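Local coordinates for probable amino acid aminotransferase (Mycobacterium tuberculosis, PDB 6Q1S), which belongs to the class IV aminotransferase family and binds 4'-deoxy-4'-aminopyridoxal-5'-phosphate, at residues P17-H20 with A21-A25; C44-E47 with A48-R52; T273-A276 with E277-A280. All blocks are in the same frame, centred on the assembly; numbering follows the deposited sequence.

How the contacts relate
All three contacts are local, each joining consecutive residues at the start of a helix, yet their settings differ. Contact 1 is buried and precedes helix 24-27; a second subunit packs against it, and its chemistry is that of turn, aspartate cap and salt bridge. Contact 2, partly buried, opens helix 46-59 and is richest in hydrogen bonds, with one side facing the phosphate of PMP. Contact 3 lies at the surface, where helix 275-286 begins, and depends mainly on apolar side chains and backbone bonds. Contacts 1 and 3 sit on opposite sides of the chain's centre, their own centres about 44 Å apart; the centre of contact 2 is about 26 Å from each.

Contact 1. Residues P17-H20 with A21-A25; sequences PLLH and ADDLA
The H20 imidazole and the D22 carboxylate are the flat groups here, and D22 OD2 stands obliquely to the imidazole, as does A21 N. The actual touch is lower down: OD2 comes within 3.2 Å of H20 CB, while OD2 and H20 ND1 remain 4.8 Å apart. Between these residues the chain makes a type I beta turn, H20 to D23, which leads directly into helix 24-27. The turn is closed by a weak but nearly straight bond from D23 N to H20 O, 3.4 Å long with an angle of 167° at the hydrogen. D22 CG sits between its own backbone N and carbonyl carbon (chi1 52°), which turns the carboxylate back toward H20. There OD2 forms a salt bridge with R99, which the H20 side chain also touches. L19 CD2 approaches D23 OD2 to 4.3 Å. The second subunit adds to the enclosure: its Y108 hydroxyl bonds to A21 O, and its G15 packs on H20. D23 is the N-cap of the helix, and its two carboxylate oxygens are also held by the hydroxyls of S96 and T106. The cap itself runs from A25 N to the anti lone pair of D23 OD1, a bond of 2.9 Å.

Contact 2. Residues C44-E47 with A48-R52; sequences CLVE and AHLQR. With PMP (4'-deoxy-4'-aminopyridoxal-5'-phosphate), chain G.
H49 reaches back over the first turn of its helix to L45, and its side chain can be followed atom by atom. CB rests against two carbonyl oxygens of the preceding turn, 3.6 Å from V46 O and slightly farther from L45 O. With CG beside the backbone N (chi1 -76°), the ring is carried toward the helix start. ND1 then donates to L45 O, a 2.7 Å bond that is practically straight at 174°, with the oxygen lying in the ring plane. Seen from the acceptor, the donor is tilted out of the L45 carbonyl plane. L45 O also receives a weak bond from H49 N, so the side chain and backbone of one residue converge on the carbonyl of the N-cap residue. CE1 passes 3.8 Å from C44 O. At the tip, NE2 is hydrogen-bonded to S255, whose hydroxyl in turn bonds PMP; the two ring nitrogens thus link the helix start to the PMP pocket. On another side of the helix, V46 CG1 and L50 CD1 lie side by side 3.7 Å apart, and the backbones of the same two residues are joined by the bond from L50 N to V46 O. E47 OE2 turns outward to a salt bridge with R71. One turn on, R52 approaches PMP with the edge of its guanidinium: NH2 donates to O3P at 2.9 Å, and NH1 adds a weak bond to the same oxygen at 3.0 Å. E34 pairs with R52 NE and helps to hold the guanidinium in position. R52, with H49 behind it through S255, thus forms part of the PMP phosphate site, consistent with a class IV aminotransferase.

Contact 3. Residues T273-A276 with E277-A280; sequences TPIA and EVFA
I275 and V278 meet about one helical turn apart, their side chains crossing at a slant with the two CG1 atoms 3.9 Å from each other. V278 CG1 also presses close to the backbone, 3.1 Å from I275 O, because chi1 of 69° places this methyl between the residue's own N and carbonyl carbon. I275 O is engaged further by F279 N, which donates to it over 3.0 Å at an angle of 132°; F279 CB lies against the same oxygen at 3.3 Å. E277 also reaches back along the chain: its side chain bends at chi2 (80°), folding the carboxylate back alongside P274, with CD 4.1 Å from P274 CA. This is the opening turn of helix 275-286, the last helix of the chain, which packs on strands 189-194 and 258-265 of the mixed sheet. Ahead of it, T273 O accepts from A276 N over 2.8 Å, bringing the chain round P274 into the helix. T273 is itself tethered through its hydroxyl to the backbone oxygen of Q248, which the I275 side chain also touches. On the buried side, the F279 ring leads away from the first turn to stack with W251, while V191 and A259 of the two strands pack against it.

Contact 1. Residues P17-H20 with A21-A25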
loop_
_atom_site.group_PDB
_atom_site.type_symbol
_atom_site.label_atom_id
_atom_site.label_comp_id
_atom_site.label_asym_id
_atom_site.label_seq_id
_atom_site.Cartn_x
_atom_site.Cartn_y
_atom_site.Cartn_z
ATOM N N PRO B 17 8.808 22.205 -3.340
ATOM C CA PRO B 17 8.121 21.129 -2.620
ATOM C C PRO B 17 6.787 21.591 -2.059
ATOM O O PRO B 17 6.617 22.747 -1.665
ATOM C CB PRO B 17 9.099 20.768 -1.492
ATOM C CG PRO B 17 10.404 21.395 -1.878
ATOM C CD PRO B 17 10.050 22.612 -2.667
ATOM N N LEU B 18 5.829 20.670 -2.042
ATOM C CA LEU B 18 4.507 20.916 -1.479
ATOM C C LEU B 18 4.250 20.157 -0.189
ATOM O O LEU B 18 3.633 20.701 0.730
ATOM C CB LEU B 18 3.423 20.557 -2.501
ATOM C CG LEU B 18 1.987 20.639 -1.977
ATOM C CD1 LEU B 18 1.649 22.052 -1.537
ATOM C CD2 LEU B 18 1.006 20.154 -3.031
ATOM N N LEU B 19 4.726 18.921 -0.086
ATOM C CA LEU B 19 4.376 18.042 1.018
ATOM C C LEU B 19 5.479 18.028 2.065
ATOM O O LEU B 19 6.669 18.068 1.737
ATOM C CB LEU B 19 4.125 16.622 0.510
ATOM C CG LEU B 19 3.235 16.565 -0.729
ATOM C CD1 LEU B 19 3.383 15.234 -1.434
ATOM C CD2 LEU B 19 1.790 16.819 -0.344
ATOM N N HIS B 20 5.072 17.969 3.328
ATOM C CA HIS B 20 6.006 17.866 4.433
ATOM C C HIS B 20 6.513 16.431 4.569
ATOM O O HIS B 20 5.959 15.486 4.001
ATOM C CB HIS B 20 5.346 18.330 5.728
ATOM C CG HIS B 20 4.941 19.771 5.713
ATOM N ND1 HIS B 20 5.648 20.751 6.374
ATOM C CD2 HIS B 20 3.906 20.398 5.106
ATOM C CE1 HIS B 20 5.062 21.920 6.181
ATOM N NE2 HIS B 20 4.003 21.733 5.413
ATOM N N ALA B 21 7.594 16.277 5.336
ATOM C CA ALA B 21 8.205 14.965 5.503
ATOM C C ALA B 21 7.342 14.021 6.326
ATOM O O ALA B 21 7.566 12.806 6.289
ATOM C CB ALA B 21 9.581 15.104 6.151
ATOM N N ASP B 22 6.369 14.548 7.069
ATOM C CA ASP B 22 5.516 13.741 7.930
ATOM C C ASP B 22 4.100 13.594 7.386
ATOM O O ASP B 22 3.202 13.181 8.129
ATOM C CB ASP B 22 5.479 14.329 9.343
ATOM C CG ASP B 22 5.135 15.802 9.351
ATOM O OD1 ASP B 22 4.980 16.368 10.453
ATOM O OD2 ASP B 22 4.982 16.386 8.259
ATOM N N ASP B 23 3.873 13.927 6.117
ATOM C CA ASP B 23 2.562 13.720 5.518
ATOM C C ASP B 23 2.284 12.226 5.422
ATOM O O ASP B 23 3.138 11.454 4.979
ATOM C CB ASP B 23 2.492 14.372 4.138
ATOM C CG ASP B 23 1.071 14.501 3.625
ATOM O OD1 ASP B 23 0.461 13.462 3.294
ATOM O OD2 ASP B 23 0.558 15.638 3.560
ATOM N N LEU B 24 1.089 11.818 5.850
ATOM C CA LEU B 24 0.772 10.397 5.919
ATOM C C LEU B 24 0.711 9.740 4.547
ATOM O O LEU B 24 0.774 8.509 4.463
ATOM C CB LEU B 24 -0.546 10.196 6.663
ATOM C CG LEU B 24 -0.420 10.396 8.174
ATOM C CD1 LEU B 24 -1.765 10.741 8.792
ATOM C CD2 LEU B 24 0.175 9.156 8.823
ATOM N N ALA B 25 0.601 10.524 3.473
ATOM C CA ALA B 25 0.692 9.947 2.136
ATOM C C ALA B 25 2.076 9.381 1.868
ATOM O O ALA B 25 2.209 8.379 1.155
ATOM C CB ALA B 25 0.343 10.994 1.082
#

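Contact 2. Residues C44-E47 with A48-R52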
loop_
_atom_site.group_PDB
_atom_site.type_symbol
_atom_site.label_atom_id
_atom_site.label_comp_id
_atom_site.label_asym_id
_atom_site.label_seq_id
_atom_site.Cartn_x
_atom_site.Cartn_y
_atom_site.Cartn_z
ATOM N N CYS B 44 -11.828 14.058 -18.706
ATOM C CA CYS B 44 -12.904 13.145 -19.064
ATOM C C CYS B 44 -13.538 12.526 -17.824
ATOM O O CYS B 44 -12.831 12.050 -16.931
ATOM C CB CYS B 44 -12.380 12.051 -19.993
ATOM S SG CYS B 44 -11.597 12.687 -21.495
ATOM N N LEU B 45 -14.872 12.539 -17.778
ATOM C CA LEU B 45 -15.650 11.861 -16.741
ATOM C C LEU B 45 -15.250 12.334 -15.342
ATOM O O LEU B 45 -14.823 11.552 -14.489
ATOM C CB LEU B 45 -15.500 10.342 -16.869
ATOM C CG LEU B 45 -15.876 9.728 -18.218
ATOM C CD1 LEU B 45 -15.536 8.249 -18.225
ATOM C CD2 LEU B 45 -17.342 9.948 -18.535
ATOM N N VAL B 46 -15.401 13.640 -15.117
ATOM C CA VAL B 46 -15.011 14.214 -13.832
ATOM C C VAL B 46 -15.897 13.680 -12.714
ATOM O O VAL B 46 -15.404 13.259 -11.660
ATOM C CB VAL B 46 -15.053 15.751 -13.898
ATOM C CG1 VAL B 46 -14.705 16.348 -12.545
ATOM C CG2 VAL B 46 -14.102 16.261 -14.970
ATOM N N GLU B 47 -17.214 13.663 -12.935
ATOM C CA GLU B 47 -18.141 13.250 -11.883
ATOM C C GLU B 47 -17.913 11.802 -11.463
ATOM O O GLU B 47 -17.922 11.491 -10.267
ATOM C CB GLU B 47 -19.585 13.455 -12.340
ATOM C CG GLU B 47 -19.965 14.912 -12.545
ATOM C CD GLU B 47 -19.625 15.772 -11.342
ATOM O OE1 GLU B 47 -19.007 16.842 -11.523
ATOM O OE2 GLU B 47 -19.965 15.371 -10.207
ATOM N N ALA B 48 -17.708 10.903 -12.428
ATOM C CA ALA B 48 -17.501 9.501 -12.086
ATOM C C ALA B 48 -16.230 9.303 -11.273
ATOM O O ALA B 48 -16.157 8.386 -10.446
ATOM C CB ALA B 48 -17.460 8.650 -13.354
ATOM N N HIS B 49 -15.217 10.142 -11.495
ATOM C CA HIS B 49 -13.998 10.046 -10.701
ATOM C C HIS B 49 -14.181 10.672 -9.324
ATOM O O HIS B 49 -13.618 10.183 -8.339
ATOM C CB HIS B 49 -12.836 10.707 -11.445
ATOM C CG HIS B 49 -12.288 9.875 -12.563
ATOM N ND1 HIS B 49 -12.788 9.931 -13.846
ATOM C CD2 HIS B 49 -11.278 8.973 -12.593
ATOM C CE1 HIS B 49 -12.114 9.096 -14.616
ATOM N NE2 HIS B 49 -11.192 8.503 -13.880
ATOM N N LEU B 50 -14.964 11.750 -9.234
ATOM C CA LEU B 50 -15.251 12.351 -7.936
ATOM C C LEU B 50 -16.266 11.541 -7.144
ATOM O O LEU B 50 -16.281 11.611 -5.910
ATOM C CB LEU B 50 -15.751 13.784 -8.111
ATOM C CG LEU B 50 -14.777 14.806 -8.697
ATOM C CD1 LEU B 50 -15.488 16.126 -8.934
ATOM C CD2 LEU B 50 -13.571 14.999 -7.791
ATOM N N GLN B 51 -17.122 10.778 -7.826
ATOM C CA GLN B 51 -18.030 9.880 -7.119
ATOM C C GLN B 51 -17.260 8.739 -6.469
ATOM O O GLN B 51 -17.491 8.403 -5.302
ATOM C CB GLN B 51 -19.094 9.344 -8.077
ATOM C CG GLN B 51 -20.232 10.318 -8.329
ATOM C CD GLN B 51 -21.230 9.802 -9.348
ATOM O OE1 GLN B 51 -21.058 8.720 -9.910
ATOM N NE2 GLN B 51 -22.279 10.579 -9.593
ATOM N N ARG B 52 -16.340 8.127 -7.216
ATOM C CA ARG B 52 -15.499 7.084 -6.645
ATOM C C ARG B 52 -14.539 7.651 -5.606
ATOM O O ARG B 52 -14.230 6.979 -4.616
ATOM C CB ARG B 52 -14.730 6.375 -7.758
ATOM C CG ARG B 52 -13.841 5.243 -7.289
ATOM C CD ARG B 52 -13.399 4.404 -8.467
ATOM N NE ARG B 52 -12.250 5.002 -9.140
ATOM C CZ ARG B 52 -11.755 4.570 -10.295
ATOM N NH1 ARG B 52 -12.306 3.530 -10.904
ATOM N NH2 ARG B 52 -10.707 5.174 -10.838
HETATM N N1 PMP G . -8.203 -1.500 -11.165
HETATM C C2 PMP G . -7.178 -0.909 -10.507
HETATM C C2A PMP G . -6.494 -1.629 -9.374
HETATM C C3 PMP G . -6.724 0.450 -10.898
HETATM O O3 PMP G . -5.696 1.065 -10.252
HETATM C C4 PMP G . -7.431 1.109 -12.018
HETATM C C4A PMP G . -7.044 2.491 -12.490
HETATM N N4A PMP G . -5.654 2.469 -12.980
HETATM C C5 PMP G . -8.536 0.355 -12.655
HETATM C C6 PMP G . -8.858 -0.915 -12.184
HETATM C C5A PMP G . -9.308 0.965 -13.804
HETATM O O4P PMP G . -10.045 2.094 -13.338
HETATM P P PMP G . -10.336 3.343 -14.311
HETATM O O1P PMP G . -9.014 3.927 -14.748
HETATM O O2P PMP G . -11.113 2.855 -15.511
HETATM O O3P PMP G . -11.135 4.380 -13.560
#

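Contact 3. Residues T273-A276 with E277-A280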
loop_
_atom_site.group_PDB
_atom_site.type_symbol
_atom_site.label_atom_id
_atom_site.label_comp_id
_atom_site.label_asym_id
_atom_site.label_seq_id
_atom_site.Cartn_x
_atom_site.Cartn_y
_atom_site.Cartn_z
ATOM N N THR B 273 -9.964 -10.371 -33.497
ATOM C CA THR B 273 -11.332 -10.367 -33.991
ATOM C C THR B 273 -11.723 -8.993 -34.525
ATOM O O THR B 273 -11.243 -7.971 -34.025
ATOM C CB THR B 273 -12.290 -10.763 -32.857
ATOM O OG1 THR B 273 -11.940 -12.061 -32.369
ATOM C CG2 THR B 273 -13.748 -10.787 -33.298
ATOM N N PRO B 274 -12.599 -8.935 -35.551
ATOM C CA PRO B 274 -13.150 -7.645 -36.001
ATOM C C PRO B 274 -13.758 -6.784 -34.902
ATOM O O PRO B 274 -13.934 -5.578 -35.095
ATOM C CB PRO B 274 -14.210 -8.066 -37.022
ATOM C CG PRO B 274 -13.654 -9.303 -37.621
ATOM C CD PRO B 274 -12.821 -9.995 -36.551
ATOM N N ILE B 275 -14.137 -7.380 -33.769
ATOM C CA ILE B 275 -14.660 -6.570 -32.676
ATOM C C ILE B 275 -13.563 -5.722 -32.045
ATOM O O ILE B 275 -13.859 -4.795 -31.286
ATOM C CB ILE B 275 -15.350 -7.454 -31.617
ATOM C CG1 ILE B 275 -16.327 -6.630 -30.777
ATOM C CG2 ILE B 275 -14.315 -8.107 -30.719
ATOM C CD1 ILE B 275 -17.229 -7.478 -29.893
ATOM N N ALA B 276 -12.295 -6.030 -32.330
ATOM C CA ALA B 276 -11.197 -5.307 -31.698
ATOM C C ALA B 276 -11.038 -3.898 -32.259
ATOM O O ALA B 276 -10.619 -2.992 -31.530
ATOM C CB ALA B 276 -9.896 -6.093 -31.848
ATOM N N GLU B 277 -11.361 -3.683 -33.539
ATOM C CA GLU B 277 -11.257 -2.328 -34.076
ATOM C C GLU B 277 -12.388 -1.445 -33.568
ATOM O O GLU B 277 -12.190 -0.239 -33.381
ATOM C CB GLU B 277 -11.238 -2.330 -35.608
ATOM C CG GLU B 277 -10.135 -3.151 -36.279
ATOM C CD GLU B 277 -10.449 -4.625 -36.339
ATOM O OE1 GLU B 277 -11.634 -4.968 -36.180
ATOM O OE2 GLU B 277 -9.531 -5.433 -36.598
ATOM N N VAL B 278 -13.573 -2.013 -33.344
ATOM C CA VAL B 278 -14.674 -1.204 -32.840
ATOM C C VAL B 278 -14.526 -0.981 -31.338
ATOM O O VAL B 278 -15.007 0.027 -30.806
ATOM C CB VAL B 278 -16.033 -1.843 -33.184
ATOM C CG1 VAL B 278 -16.253 -3.120 -32.392
ATOM C CG2 VAL B 278 -17.166 -0.856 -32.936
ATOM N N PHE B 279 -13.844 -1.894 -30.638
ATOM C CA PHE B 279 -13.757 -1.797 -29.184
ATOM C C PHE B 279 -13.046 -0.521 -28.758
ATOM O O PHE B 279 -13.477 0.151 -27.815
ATOM C CB PHE B 279 -13.044 -3.021 -28.610
ATOM C CG PHE B 279 -13.183 -3.155 -27.120
ATOM C CD1 PHE B 279 -14.195 -3.925 -26.574
ATOM C CD2 PHE B 279 -12.312 -2.500 -26.265
ATOM C CE1 PHE B 279 -14.330 -4.046 -25.205
ATOM C CE2 PHE B 279 -12.443 -2.616 -24.896
ATOM C CZ PHE B 279 -13.452 -3.391 -24.365
ATOM N N ALA B 280 -11.953 -0.173 -29.440
ATOM C CA ALA B 280 -11.248 1.060 -29.110
ATOM C C ALA B 280 -12.143 2.269 -29.342
ATOM O O ALA B 280 -12.131 3.222 -28.554
ATOM C CB ALA B 280 -9.965 1.171 -29.931
#